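Local coordinates for protein alpha-Amylase (Thermotoga maritima, PDB 2B5D) that belongs to glycosyl hydrolase family 57 and combines a distorted barrel of parallel strands ringed by helices with a helical C-terminal part, at residues Ala144-Leu149 with Trp182-Gly187; Val158-Ile163 with Leu196-Val201; Ser208-Phe213 with Ala398-Gly403; Gly221-Ile226 with Ala236-Ser241. All blocks are in the same frame, centred on the assembly; numbering follows the deposited sequence.

Contact 1 of 4, residues Ala144-Leu149 with Trp182-Gly187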
loop_
_atom_site.group_PDB
_atom_site.type_symbol
_atom_site.label_atom_id
_atom_site.label_comp_id
_atom_site.label_asym_id
_atom_site.label_seq_id
_atom_site.Cartn_x
_atom_site.Cartn_y
_atom_site.Cartn_z
ATOM N N ALA A 144 5.292 26.319 -20.130
ATOM C CA ALA A 144 3.916 26.574 -19.622
ATOM C C ALA A 144 3.649 25.721 -18.373
ATOM O O ALA A 144 2.928 26.116 -17.454
ATOM C CB ALA A 144 2.860 26.234 -20.698
ATOM N N THR A 145 4.226 24.535 -18.374
ATOM C CA THR A 145 3.874 23.602 -17.358
ATOM C C THR A 145 5.103 23.096 -16.581
ATOM O O THR A 145 4.966 22.161 -15.807
ATOM C CB THR A 145 2.956 22.550 -18.012
ATOM O OG1 THR A 145 1.679 22.585 -17.377
ATOM C CG2 THR A 145 3.498 21.214 -18.136
ATOM N N HIS A 146 6.286 23.701 -16.820
ATOM C CA HIS A 146 7.538 23.335 -16.142
ATOM C C HIS A 146 7.846 21.892 -16.508
ATOM O O HIS A 146 8.347 21.101 -15.692
ATOM C CB HIS A 146 7.392 23.528 -14.633
ATOM C CG HIS A 146 8.679 23.683 -13.877
ATOM N ND1 HIS A 146 9.378 22.600 -13.364
ATOM C CD2 HIS A 146 9.341 24.793 -13.459
ATOM C CE1 HIS A 146 10.442 23.042 -12.716
ATOM N NE2 HIS A 146 10.437 24.368 -12.748
ATOM N N ALA A 147 7.506 21.534 -17.737
ATOM C CA ALA A 147 7.962 20.266 -18.281
ATOM C C ALA A 147 9.468 20.310 -18.527
ATOM O O ALA A 147 10.025 21.353 -18.862
ATOM C CB ALA A 147 7.195 19.931 -19.626
ATOM N N PHE A 148 10.114 19.165 -18.440
ATOM C CA PHE A 148 11.527 19.085 -18.655
ATOM C C PHE A 148 11.694 18.878 -20.150
ATOM O O PHE A 148 11.518 17.773 -20.633
ATOM C CB PHE A 148 12.096 17.921 -17.842
ATOM C CG PHE A 148 13.553 17.669 -18.034
ATOM C CD1 PHE A 148 13.969 16.478 -18.579
ATOM C CD2 PHE A 148 14.508 18.562 -17.559
ATOM C CE1 PHE A 148 15.339 16.199 -18.750
ATOM C CE2 PHE A 148 15.878 18.290 -17.706
ATOM C CZ PHE A 148 16.281 17.079 -18.316
ATOM N N LEU A 149 12.117 19.950 -20.846
ATOM C CA LEU A 149 12.016 20.009 -22.321
ATOM C C LEU A 149 12.916 19.009 -23.015
ATOM O O LEU A 149 12.535 18.521 -24.032
ATOM C CB LEU A 149 12.224 21.419 -22.858
ATOM C CG LEU A 149 11.276 22.442 -22.252
ATOM C CD1 LEU A 149 11.660 23.901 -22.652
ATOM C CD2 LEU A 149 9.761 22.104 -22.525
ATOM N N TRP A 182 13.191 31.030 -17.786
ATOM C CA TRP A 182 13.865 29.983 -17.042
ATOM C C TRP A 182 13.296 28.675 -17.539
ATOM O O TRP A 182 12.122 28.460 -17.468
ATOM C CB TRP A 182 13.571 30.138 -15.542
ATOM C CG TRP A 182 14.090 28.995 -14.704
ATOM C CD1 TRP A 182 13.450 27.837 -14.427
ATOM C CD2 TRP A 182 15.393 28.890 -14.099
ATOM N NE1 TRP A 182 14.242 27.026 -13.667
ATOM C CE2 TRP A 182 15.446 27.641 -13.448
ATOM C CE3 TRP A 182 16.527 29.724 -14.060
ATOM C CZ2 TRP A 182 16.576 27.214 -12.708
ATOM C CZ3 TRP A 182 17.679 29.294 -13.317
ATOM C CH2 TRP A 182 17.689 28.043 -12.683
ATOM N N LEU A 183 14.142 27.800 -18.037
ATOM C CA LEU A 183 13.721 26.484 -18.412
ATOM C C LEU A 183 13.680 25.584 -17.144
ATOM O O LEU A 183 14.587 25.614 -16.281
ATOM C CB LEU A 183 14.734 25.941 -19.409
ATOM C CG LEU A 183 15.282 26.864 -20.528
ATOM C CD1 LEU A 183 16.407 26.156 -21.310
ATOM C CD2 LEU A 183 14.153 27.275 -21.523
ATOM N N ALA A 184 12.643 24.771 -17.040
ATOM C CA ALA A 184 12.507 23.819 -15.923
ATOM C C ALA A 184 13.768 22.965 -15.836
ATOM O O ALA A 184 14.172 22.365 -16.853
ATOM C CB ALA A 184 11.299 22.935 -16.164
ATOM N N GLU A 185 14.390 22.935 -14.627
ATOM C CA GLU A 185 15.600 22.173 -14.347
ATOM C C GLU A 185 16.783 22.585 -15.198
ATOM O O GLU A 185 17.674 21.778 -15.437
ATOM C CB GLU A 185 15.393 20.642 -14.507
ATOM C CG GLU A 185 14.248 19.986 -13.686
ATOM C CD GLU A 185 14.291 20.380 -12.207
ATOM O OE1 GLU A 185 15.418 20.332 -11.611
ATOM O OE2 GLU A 185 13.211 20.732 -11.661
ATOM N N CYS A 186 16.783 23.822 -15.687
ATOM C CA CYS A 186 17.723 24.267 -16.746
ATOM C C CYS A 186 17.878 23.275 -17.905
ATOM O O CYS A 186 18.947 23.186 -18.524
ATOM C CB CYS A 186 19.094 24.670 -16.106
ATOM S SG CYS A 186 18.871 26.241 -15.170
ATOM N N GLY A 187 16.845 22.487 -18.157
ATOM C CA GLY A 187 16.900 21.486 -19.203
ATOM C C GLY A 187 17.016 22.180 -20.567
ATOM O O GLY A 187 16.115 22.868 -21.018
HETATM O O HOH W 1 13.542 22.364 -19.702
#
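Ala184 puts its methyl group squarely over one face of the His146 imidazole: CB lies 3.5 Å from the ring centroid and 12° off the ring normal, the geometry of a CH-pi contact. His146 CG is anti to the backbone N (chi1 -159°), a setting that puts CG beside the carbonyl carbon; the ring it carries meets the 182-187 loop. The same methyl also touches the backbone next to the ring, with Ala184 CB 3.4 Å from Ala147 O. Glu185 approaches His146 differently, crossing it at about a right angle. Its OE2 lies in the imidazole plane, 3.8 Å from His146 CE1 at the ring edge, and the carboxylate is turned 73° from the ring. The polar end of the imidazole has its partner elsewhere: NE2 is hydrogen-bonded to His10 NE2, and His12 stacks on the ring. Glu185 also meets Phe148 with its aliphatic root, CB standing 3.8 Å from Phe148 CD2. Further round that ring, CE2 comes within 3.7 Å of Gly187 CA. No direct hydrogen bond joins the two loops. A water bridges them instead, accepting from Leu149 N at 3.0 Å and donating to Ala184 O and Gly187 O, so that three backbone positions share it. Both loops leave the C-terminal ends of neighbouring parallel strands, 137-142 and 180-182. This is the place where barrels built from alternating strands and helices usually carry their active site, and the grouping of His146 and Glu185 with His10 and His12 is consistent with that.

Contact 2 of 4, residues Val158-Ile163 with Leu196-Val201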
loop_
_atom_site.group_PDB
_atom_site.type_symbol
_atom_site.label_atom_id
_atom_site.label_comp_id
_atom_site.label_asym_id
_atom_site.label_seq_id
_atom_site.Cartn_x
_atom_site.Cartn_y
_atom_site.Cartn_z
ATOM N N VAL A 158 5.415 20.084 -29.128
ATOM C CA VAL A 158 5.021 20.224 -27.712
ATOM C C VAL A 158 6.007 21.124 -26.960
ATOM O O VAL A 158 5.633 22.023 -26.169
ATOM C CB VAL A 158 4.668 18.802 -27.017
ATOM C CG1 VAL A 158 5.913 18.026 -26.628
ATOM C CG2 VAL A 158 3.673 18.998 -25.816
ATOM N N VAL A 159 7.266 20.962 -27.304
ATOM C CA VAL A 159 8.304 21.866 -26.791
ATOM C C VAL A 159 8.020 23.348 -27.031
ATOM O O VAL A 159 8.034 24.156 -26.086
ATOM C CB VAL A 159 9.671 21.473 -27.313
ATOM C CG1 VAL A 159 10.758 22.497 -26.848
ATOM C CG2 VAL A 159 10.042 20.038 -26.861
ATOM N N ASN A 160 7.747 23.712 -28.299
ATOM C CA ASN A 160 7.589 25.113 -28.696
ATOM C C ASN A 160 6.263 25.653 -28.126
ATOM O O ASN A 160 6.159 26.821 -27.713
ATOM C CB ASN A 160 7.734 25.196 -30.254
ATOM C CG ASN A 160 7.698 26.651 -30.819
ATOM O OD1 ASN A 160 7.934 27.617 -30.114
ATOM N ND2 ASN A 160 7.361 26.781 -32.101
ATOM N N ALA A 161 5.231 24.800 -28.094
ATOM C CA ALA A 161 3.949 25.128 -27.454
ATOM C C ALA A 161 4.096 25.311 -25.960
ATOM O O ALA A 161 3.543 26.304 -25.381
ATOM C CB ALA A 161 2.928 24.024 -27.729
ATOM N N GLN A 162 4.829 24.400 -25.300
ATOM C CA GLN A 162 5.275 24.728 -23.918
ATOM C C GLN A 162 5.826 26.126 -23.768
ATOM O O GLN A 162 5.399 26.881 -22.883
ATOM C CB GLN A 162 6.282 23.714 -23.366
ATOM C CG GLN A 162 5.646 22.440 -22.857
ATOM C CD GLN A 162 5.078 22.566 -21.452
ATOM O OE1 GLN A 162 5.622 23.309 -20.602
ATOM N NE2 GLN A 162 3.985 21.786 -21.169
ATOM N N ILE A 163 6.755 26.514 -24.642
ATOM C CA ILE A 163 7.333 27.901 -24.582
ATOM C C ILE A 163 6.328 29.000 -24.852
ATOM O O ILE A 163 6.213 29.962 -24.042
ATOM C CB ILE A 163 8.527 28.058 -25.591
ATOM C CG1 ILE A 163 9.713 27.199 -25.111
ATOM C CG2 ILE A 163 8.921 29.524 -25.744
ATOM C CD1 ILE A 163 10.466 26.554 -26.219
ATOM N N LEU A 196 13.376 29.706 -28.835
ATOM C CA LEU A 196 13.340 30.822 -27.898
ATOM C C LEU A 196 13.415 32.092 -28.684
ATOM O O LEU A 196 12.730 33.073 -28.362
ATOM C CB LEU A 196 14.527 30.751 -26.877
ATOM C CG LEU A 196 14.453 30.135 -25.453
ATOM C CD1 LEU A 196 13.086 29.431 -25.131
ATOM C CD2 LEU A 196 15.754 29.301 -24.955
ATOM N N ALA A 197 14.313 32.097 -29.673
ATOM C CA ALA A 197 14.427 33.210 -30.644
ATOM C C ALA A 197 13.087 33.362 -31.366
ATOM O O ALA A 197 12.452 34.452 -31.303
ATOM C CB ALA A 197 15.629 32.992 -31.646
ATOM N N GLN A 198 12.555 32.279 -31.930
ATOM C CA GLN A 198 11.193 32.424 -32.540
ATOM C C GLN A 198 10.154 33.013 -31.611
ATOM O O GLN A 198 9.200 33.693 -32.053
ATOM C CB GLN A 198 10.695 31.151 -33.171
ATOM C CG GLN A 198 11.759 30.455 -34.036
ATOM C CD GLN A 198 11.346 29.067 -34.292
ATOM O OE1 GLN A 198 12.134 28.187 -34.718
ATOM N NE2 GLN A 198 10.082 28.824 -34.012
ATOM N N ASN A 199 10.340 32.830 -30.305
ATOM C CA ASN A 199 9.324 33.281 -29.332
ATOM C C ASN A 199 9.653 34.632 -28.766
ATOM O O ASN A 199 8.993 35.112 -27.824
ATOM C CB ASN A 199 9.137 32.232 -28.226
ATOM C CG ASN A 199 8.184 31.115 -28.603
ATOM O OD1 ASN A 199 8.597 29.994 -28.946
ATOM N ND2 ASN A 199 6.900 31.394 -28.505
ATOM N N ASN A 200 10.661 35.275 -29.373
ATOM C CA ASN A 200 11.157 36.596 -28.986
ATOM C C ASN A 200 11.714 36.653 -27.552
ATOM O O ASN A 200 11.583 37.687 -26.827
ATOM C CB ASN A 200 10.109 37.682 -29.226
ATOM C CG ASN A 200 9.691 37.762 -30.732
ATOM O OD1 ASN A 200 10.494 37.504 -31.650
ATOM N ND2 ASN A 200 8.425 38.030 -30.956
ATOM N N VAL A 201 12.299 35.525 -27.148
ATOM C CA VAL A 201 12.963 35.466 -25.828
ATOM C C VAL A 201 14.436 35.916 -25.979
ATOM O O VAL A 201 15.167 35.420 -26.836
ATOM C CB VAL A 201 12.834 34.048 -25.145
ATOM C CG1 VAL A 201 13.795 33.908 -23.905
ATOM C CG2 VAL A 201 11.396 33.770 -24.746
#
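Leu196 meets Ile163 through its CD1 branch, which lies 4.0 Å from Ile163 CD1, the two side chains crossing at about a right angle. Two residues on, Gln198 stands at the exposed border, where its amide passes Asn160 with the two amide planes 89° apart. Asn199, the first residue to leave helical angles, comes closer. Its CB is 3.7 Å from Ile163 CG2, and its amide carbon CG is 3.4 Å from the same methyl. Ile163 CG2 is anti to its backbone N, which places it against Asn199, while CG1 carries CD1 to Leu196. The amide of Asn199 also comes up to that of Asn160, with planes 77° apart. Asn200, at positive phi, is the C-prime residue of a Schellman motif: Val201 N bonds to Leu196 O at 2.8 Å, and Asn200 N bonds to Ala197 O at the same length. The motif ends helix 192-198 beside helix 156-174, and Tyr195 and Leu192 extend the apolar cover on Ile163. With 217 Å² buried, the contact combines a branched isoleucine, set between a leucine methyl and an asparagine side chain, with the meeting of two asparagine amides.

Contact 3 of 4, residues Ser208-Phe213 with Ala398-Gly403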
loop_
_atom_site.group_PDB
_atom_site.type_symbol
_atom_site.label_atom_id
_atom_site.label_comp_id
_atom_site.label_asym_id
_atom_site.label_seq_id
_atom_site.Cartn_x
_atom_site.Cartn_y
_atom_site.Cartn_z
ATOM N N SER A 208 26.237 25.159 -15.503
ATOM C CA SER A 208 27.641 25.333 -15.747
ATOM C C SER A 208 28.169 24.389 -16.781
ATOM O O SER A 208 29.043 24.755 -17.558
ATOM C CB SER A 208 28.414 25.055 -14.414
ATOM O OG SER A 208 28.010 26.022 -13.486
ATOM N N HIS A 209 27.651 23.170 -16.785
ATOM C CA HIS A 209 28.091 22.169 -17.762
ATOM C C HIS A 209 27.782 22.594 -19.265
ATOM O O HIS A 209 28.399 22.083 -20.245
ATOM C CB HIS A 209 27.375 20.870 -17.428
ATOM C CG HIS A 209 27.807 19.717 -18.261
ATOM N ND1 HIS A 209 27.065 19.249 -19.336
ATOM C CD2 HIS A 209 28.888 18.905 -18.164
ATOM C CE1 HIS A 209 27.688 18.211 -19.874
ATOM N NE2 HIS A 209 28.793 17.979 -19.181
ATOM N N ALA A 210 26.804 23.479 -19.424
ATOM C CA ALA A 210 26.461 23.994 -20.751
ATOM C C ALA A 210 27.620 24.774 -21.368
ATOM O O ALA A 210 27.752 24.809 -22.605
ATOM C CB ALA A 210 25.175 24.886 -20.693
ATOM N N PHE A 211 28.442 25.421 -20.526
ATOM C CA PHE A 211 29.636 26.145 -21.000
ATOM C C PHE A 211 30.844 25.229 -20.980
ATOM O O PHE A 211 31.669 25.271 -21.916
ATOM C CB PHE A 211 29.962 27.354 -20.151
ATOM C CG PHE A 211 29.010 28.548 -20.307
ATOM C CD1 PHE A 211 29.434 29.829 -19.928
ATOM C CD2 PHE A 211 27.733 28.407 -20.853
ATOM C CE1 PHE A 211 28.583 30.947 -20.041
ATOM C CE2 PHE A 211 26.866 29.493 -20.955
ATOM C CZ PHE A 211 27.290 30.775 -20.559
ATOM N N TRP A 212 30.982 24.420 -19.925
ATOM C CA TRP A 212 32.186 23.589 -19.772
ATOM C C TRP A 212 32.273 22.576 -20.845
ATOM O O TRP A 212 33.354 22.121 -21.223
ATOM C CB TRP A 212 32.234 22.857 -18.408
ATOM C CG TRP A 212 32.352 23.799 -17.242
ATOM C CD1 TRP A 212 32.919 25.051 -17.247
ATOM C CD2 TRP A 212 31.945 23.553 -15.895
ATOM N NE1 TRP A 212 32.826 25.619 -15.995
ATOM C CE2 TRP A 212 32.244 24.712 -15.147
ATOM C CE3 TRP A 212 31.347 22.468 -15.251
ATOM C CZ2 TRP A 212 31.992 24.805 -13.772
ATOM C CZ3 TRP A 212 31.082 22.568 -13.865
ATOM C CH2 TRP A 212 31.396 23.731 -13.158
ATOM N N PHE A 213 31.118 22.134 -21.300
ATOM C CA PHE A 213 31.121 21.018 -22.207
ATOM C C PHE A 213 30.821 21.419 -23.680
ATOM O O PHE A 213 30.736 20.558 -24.546
ATOM C CB PHE A 213 30.191 19.936 -21.677
ATOM C CG PHE A 213 30.745 18.577 -21.845
ATOM C CD1 PHE A 213 31.838 18.177 -21.098
ATOM C CD2 PHE A 213 30.230 17.726 -22.809
ATOM C CE1 PHE A 213 32.409 16.925 -21.293
ATOM C CE2 PHE A 213 30.766 16.436 -23.000
ATOM C CZ PHE A 213 31.868 16.040 -22.245
ATOM N N ALA A 398 26.114 23.456 -24.565
ATOM C CA ALA A 398 26.021 22.024 -24.719
ATOM C C ALA A 398 24.706 21.569 -24.065
ATOM O O ALA A 398 24.156 22.281 -23.247
ATOM C CB ALA A 398 27.221 21.363 -24.098
ATOM N N ASP A 399 24.156 20.432 -24.483
ATOM C CA ASP A 399 22.996 19.828 -23.809
ATOM C C ASP A 399 23.296 19.717 -22.338
ATOM O O ASP A 399 24.369 19.228 -21.957
ATOM C CB ASP A 399 22.803 18.396 -24.311
ATOM C CG ASP A 399 22.075 18.324 -25.638
ATOM O OD1 ASP A 399 21.985 19.355 -26.342
ATOM O OD2 ASP A 399 21.564 17.213 -25.963
ATOM N N SER A 400 22.338 20.112 -21.504
ATOM C CA SER A 400 22.617 20.124 -20.114
ATOM C C SER A 400 21.380 20.390 -19.268
ATOM O O SER A 400 20.322 20.772 -19.804
ATOM C CB SER A 400 23.670 21.212 -19.882
ATOM O OG SER A 400 23.088 22.486 -20.110
ATOM N N SER A 401 21.510 20.124 -17.954
ATOM C CA SER A 401 20.587 20.640 -16.944
ATOM C C SER A 401 21.211 20.775 -15.533
ATOM O O SER A 401 22.238 20.206 -15.261
ATOM C CB SER A 401 19.301 19.819 -16.861
ATOM O OG SER A 401 19.518 18.539 -16.363
ATOM N N TRP A 402 20.558 21.540 -14.673
ATOM C CA TRP A 402 20.939 21.649 -13.289
ATOM C C TRP A 402 20.314 20.438 -12.576
ATOM O O TRP A 402 19.251 20.548 -11.981
ATOM C CB TRP A 402 20.428 22.983 -12.738
ATOM C CG TRP A 402 21.048 23.369 -11.431
ATOM C CD1 TRP A 402 22.127 22.755 -10.788
ATOM C CD2 TRP A 402 20.656 24.455 -10.593
ATOM N NE1 TRP A 402 22.414 23.414 -9.607
ATOM C CE2 TRP A 402 21.524 24.451 -9.456
ATOM C CE3 TRP A 402 19.659 25.428 -10.678
ATOM C CZ2 TRP A 402 21.411 25.397 -8.419
ATOM C CZ3 TRP A 402 19.543 26.353 -9.643
ATOM C CH2 TRP A 402 20.425 26.335 -8.530
ATOM N N GLY A 403 20.969 19.276 -12.670
ATOM C CA GLY A 403 20.221 18.028 -12.687
ATOM C C GLY A 403 20.290 17.060 -11.513
ATOM O O GLY A 403 21.387 16.733 -11.006
#
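The imidazole of His209 meets the 398-403 loop with its edge: Asp399 O lies in the ring plane, 3.8 Å from ND1, and Ser400 CB is in the same plane at 4.0 Å from ND1. One face of the ring is covered by Phe213 CB, 3.4 Å above the plane and offset toward the rim, a contact made within the segment, four residues on. ND1 is buried here and has no hydrogen-bonding partner in the model. The indole of Trp212 carries Ser208 O over one face, also near its rim. What joins the segments by a hydrogen bond is backbone: Ala398 N donates to Ala210 O at 2.9 Å, with an N-H...O angle of 166°, in the carbonyl plane and on a lone pair. On one flank of this bond Ala398 CB rests 3.6 Å from Phe213 C. On another, Ser400 OG sits 3.2 Å from Ala210 CB and makes a weak bond back to Ala398 O. Gln244 of the second subunit packs on both His209 and Ser400, and Lys326 of that subunit forms a cation-pi pair with Phe213. The short helix 209-212 follows soon after strand 203-206, so the long loop between helices 382-388 and 418-436 is held near the end of a barrel strand and beside the subunit interface.

Contact 4 of 4, residues Gly221-Ile226 with Ala236-Ser241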
loop_
_atom_site.group_PDB
_atom_site.type_symbol
_atom_site.label_atom_id
_atom_site.label_comp_id
_atom_site.label_asym_id
_atom_site.label_seq_id
_atom_site.Cartn_x
_atom_site.Cartn_y
_atom_site.Cartn_z
ATOM N N GLY A 221 34.765 31.782 -18.883
ATOM C CA GLY A 221 33.924 30.770 -18.224
ATOM C C GLY A 221 32.483 31.149 -17.905
ATOM O O GLY A 221 31.797 31.734 -18.756
ATOM N N VAL A 222 32.010 30.869 -16.679
ATOM C CA VAL A 222 30.617 31.133 -16.344
ATOM C C VAL A 222 30.369 32.527 -15.895
ATOM O O VAL A 222 29.245 32.873 -15.537
ATOM C CB VAL A 222 30.045 30.152 -15.284
ATOM C CG1 VAL A 222 30.063 28.764 -15.832
ATOM C CG2 VAL A 222 30.834 30.236 -13.888
ATOM N N TYR A 223 31.417 33.347 -15.921
ATOM C CA TYR A 223 31.373 34.721 -15.364
ATOM C C TYR A 223 31.136 35.833 -16.382
ATOM O O TYR A 223 31.226 37.018 -16.058
ATOM C CB TYR A 223 32.672 35.009 -14.538
ATOM C CG TYR A 223 32.799 33.949 -13.475
ATOM C CD1 TYR A 223 31.902 33.917 -12.402
ATOM C CD2 TYR A 223 33.765 32.940 -13.582
ATOM C CE1 TYR A 223 31.988 32.910 -11.413
ATOM C CE2 TYR A 223 33.867 31.962 -12.613
ATOM C CZ TYR A 223 32.973 31.943 -11.547
ATOM O OH TYR A 223 33.034 30.924 -10.637
ATOM N N ARG A 224 30.791 35.448 -17.595
ATOM C CA ARG A 224 30.081 36.354 -18.499
ATOM C C ARG A 224 29.024 35.551 -19.303
ATOM O O ARG A 224 29.291 34.412 -19.710
ATOM C CB ARG A 224 31.110 37.053 -19.408
ATOM C CG ARG A 224 31.611 38.394 -18.732
ATOM C CD ARG A 224 32.546 39.152 -19.584
ATOM N NE ARG A 224 31.961 40.235 -20.411
ATOM C CZ ARG A 224 31.614 41.430 -19.941
ATOM N NH1 ARG A 224 31.709 41.704 -18.642
ATOM N NH2 ARG A 224 31.135 42.342 -20.766
ATOM N N PRO A 225 27.861 36.155 -19.574
ATOM C CA PRO A 225 26.923 35.537 -20.502
ATOM C C PRO A 225 27.553 35.315 -21.880
ATOM O O PRO A 225 28.564 35.921 -22.226
ATOM C CB PRO A 225 25.818 36.593 -20.642
ATOM C CG PRO A 225 26.471 37.878 -20.208
ATOM C CD PRO A 225 27.354 37.437 -19.080
ATOM N N ILE A 226 26.985 34.416 -22.646
ATOM C CA ILE A 226 27.387 34.286 -24.028
ATOM C C ILE A 226 26.148 34.639 -24.813
ATOM O O ILE A 226 25.082 34.788 -24.227
ATOM C CB ILE A 226 27.829 32.849 -24.378
ATOM C CG1 ILE A 226 26.619 31.895 -24.277
ATOM C CG2 ILE A 226 29.103 32.487 -23.591
ATOM C CD1 ILE A 226 26.854 30.527 -24.805
ATOM N N ALA A 236 25.286 31.393 -17.322
ATOM C CA ALA A 236 25.578 30.132 -16.669
ATOM C C ALA A 236 25.765 30.317 -15.151
ATOM O O ALA A 236 26.392 31.279 -14.666
ATOM C CB ALA A 236 26.732 29.379 -17.309
ATOM N N ARG A 237 25.127 29.414 -14.428
ATOM C CA ARG A 237 25.279 29.226 -12.957
ATOM C C ARG A 237 26.736 29.308 -12.477
ATOM O O ARG A 237 27.582 28.552 -12.966
ATOM C CB ARG A 237 24.785 27.807 -12.627
ATOM C CG ARG A 237 23.893 27.723 -11.507
ATOM C CD ARG A 237 23.534 26.296 -11.292
ATOM N NE ARG A 237 24.542 25.571 -10.512
ATOM C CZ ARG A 237 25.248 24.602 -11.047
ATOM N NH1 ARG A 237 26.180 23.938 -10.377
ATOM N NH2 ARG A 237 25.000 24.329 -12.317
ATOM N N ASP A 238 26.995 30.143 -11.478
ATOM C CA ASP A 238 28.295 30.093 -10.735
ATOM C C ASP A 238 28.249 28.901 -9.791
ATOM O O ASP A 238 27.485 28.902 -8.833
ATOM C CB ASP A 238 28.542 31.403 -9.938
ATOM C CG ASP A 238 29.751 31.310 -8.975
ATOM O OD1 ASP A 238 30.670 30.451 -9.128
ATOM O OD2 ASP A 238 29.767 32.133 -8.062
ATOM N N PRO A 239 29.052 27.883 -10.062
ATOM C CA PRO A 239 28.987 26.669 -9.268
ATOM C C PRO A 239 29.593 26.865 -7.838
ATOM O O PRO A 239 29.393 26.020 -6.970
ATOM C CB PRO A 239 29.861 25.686 -10.067
ATOM C CG PRO A 239 30.854 26.627 -10.853
ATOM C CD PRO A 239 30.153 27.890 -11.055
ATOM N N GLU A 240 30.351 27.940 -7.641
ATOM C CA GLU A 240 30.828 28.361 -6.337
ATOM C C GLU A 240 29.709 28.948 -5.513
ATOM O O GLU A 240 29.824 28.990 -4.278
ATOM C CB GLU A 240 31.956 29.389 -6.454
ATOM C CG GLU A 240 33.164 28.850 -7.114
ATOM C CD GLU A 240 34.376 29.744 -6.911
ATOM O OE1 GLU A 240 35.402 29.501 -7.580
ATOM O OE2 GLU A 240 34.313 30.683 -6.093
ATOM N N SER A 241 28.637 29.411 -6.163
ATOM C CA SER A 241 27.456 29.827 -5.417
ATOM C C SER A 241 26.334 28.739 -5.450
ATOM O O SER A 241 25.166 29.052 -5.501
ATOM C CB SER A 241 26.945 31.189 -5.877
ATOM O OG SER A 241 27.961 32.187 -6.009
HETATM O O HOH W 2 27.241 33.304 -17.288
HETATM O O HOH W 3 35.082 31.926 -9.213
#
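Val222 overlaps the second segment with both methyls: CG1 is 3.7 Å from Ala236 CB, and CG2 meets Pro239 CD tip to tip, also at 3.7 Å. Within that segment Asp238 forms an Asx turn, its OD1 accepting from Glu240 N at 2.9 Å. The turn follows strand 233-236 of the barrel, and the 221-226 loop leads into strand 226-227, which pairs antiparallel with strand 233-236. Val222 CG2, set between its backbone N and carbonyl carbon, also lies over the centre of the Tyr223 ring, and the same methyl thus touches both that ring and the proline. A water accepts from Ala236 N and lies 2.7 Å from Val222 O, to which it may donate, linking the backbones. Asp238 OD2 is held by Ser241 OG at 2.7 Å and by Gln330 NE2 of helix 309-338, so the carboxylate is gripped at both oxygens. Trp212 of the second subunit packs on Pro239 and Glu240. Tyr223 donates from OH to Asp238 OD1 at 2.8 Å, the ring standing 68° from the carboxylate. This phenol and Glu240 N reach OD1 from opposite faces of the carboxylate plane, 56° and 64° out of it.

In the fold
From the N terminus, 144-149 opens contact 1 after strand 137-142, and contact 2 opens on helix 156-174 with residues 158-163. Contact 1 closes at 182-187 before contact 2 closes at 196-201, so the two cross and tie successive strand-helix units together; they touch where Gln162 OE1 probably bonds Thr145 N. Contact 3 opens next, at 208-213, and closes only at 398-403, 185 residues on. Contact 4 is nested within that loop, joining the chain on the two sides of the 226-236 strand pair. Contacts 3 and 4 adjoin each other beside the second subunit, while Trp402 N meets Glu185 O, bringing contact 3 back to contact 1.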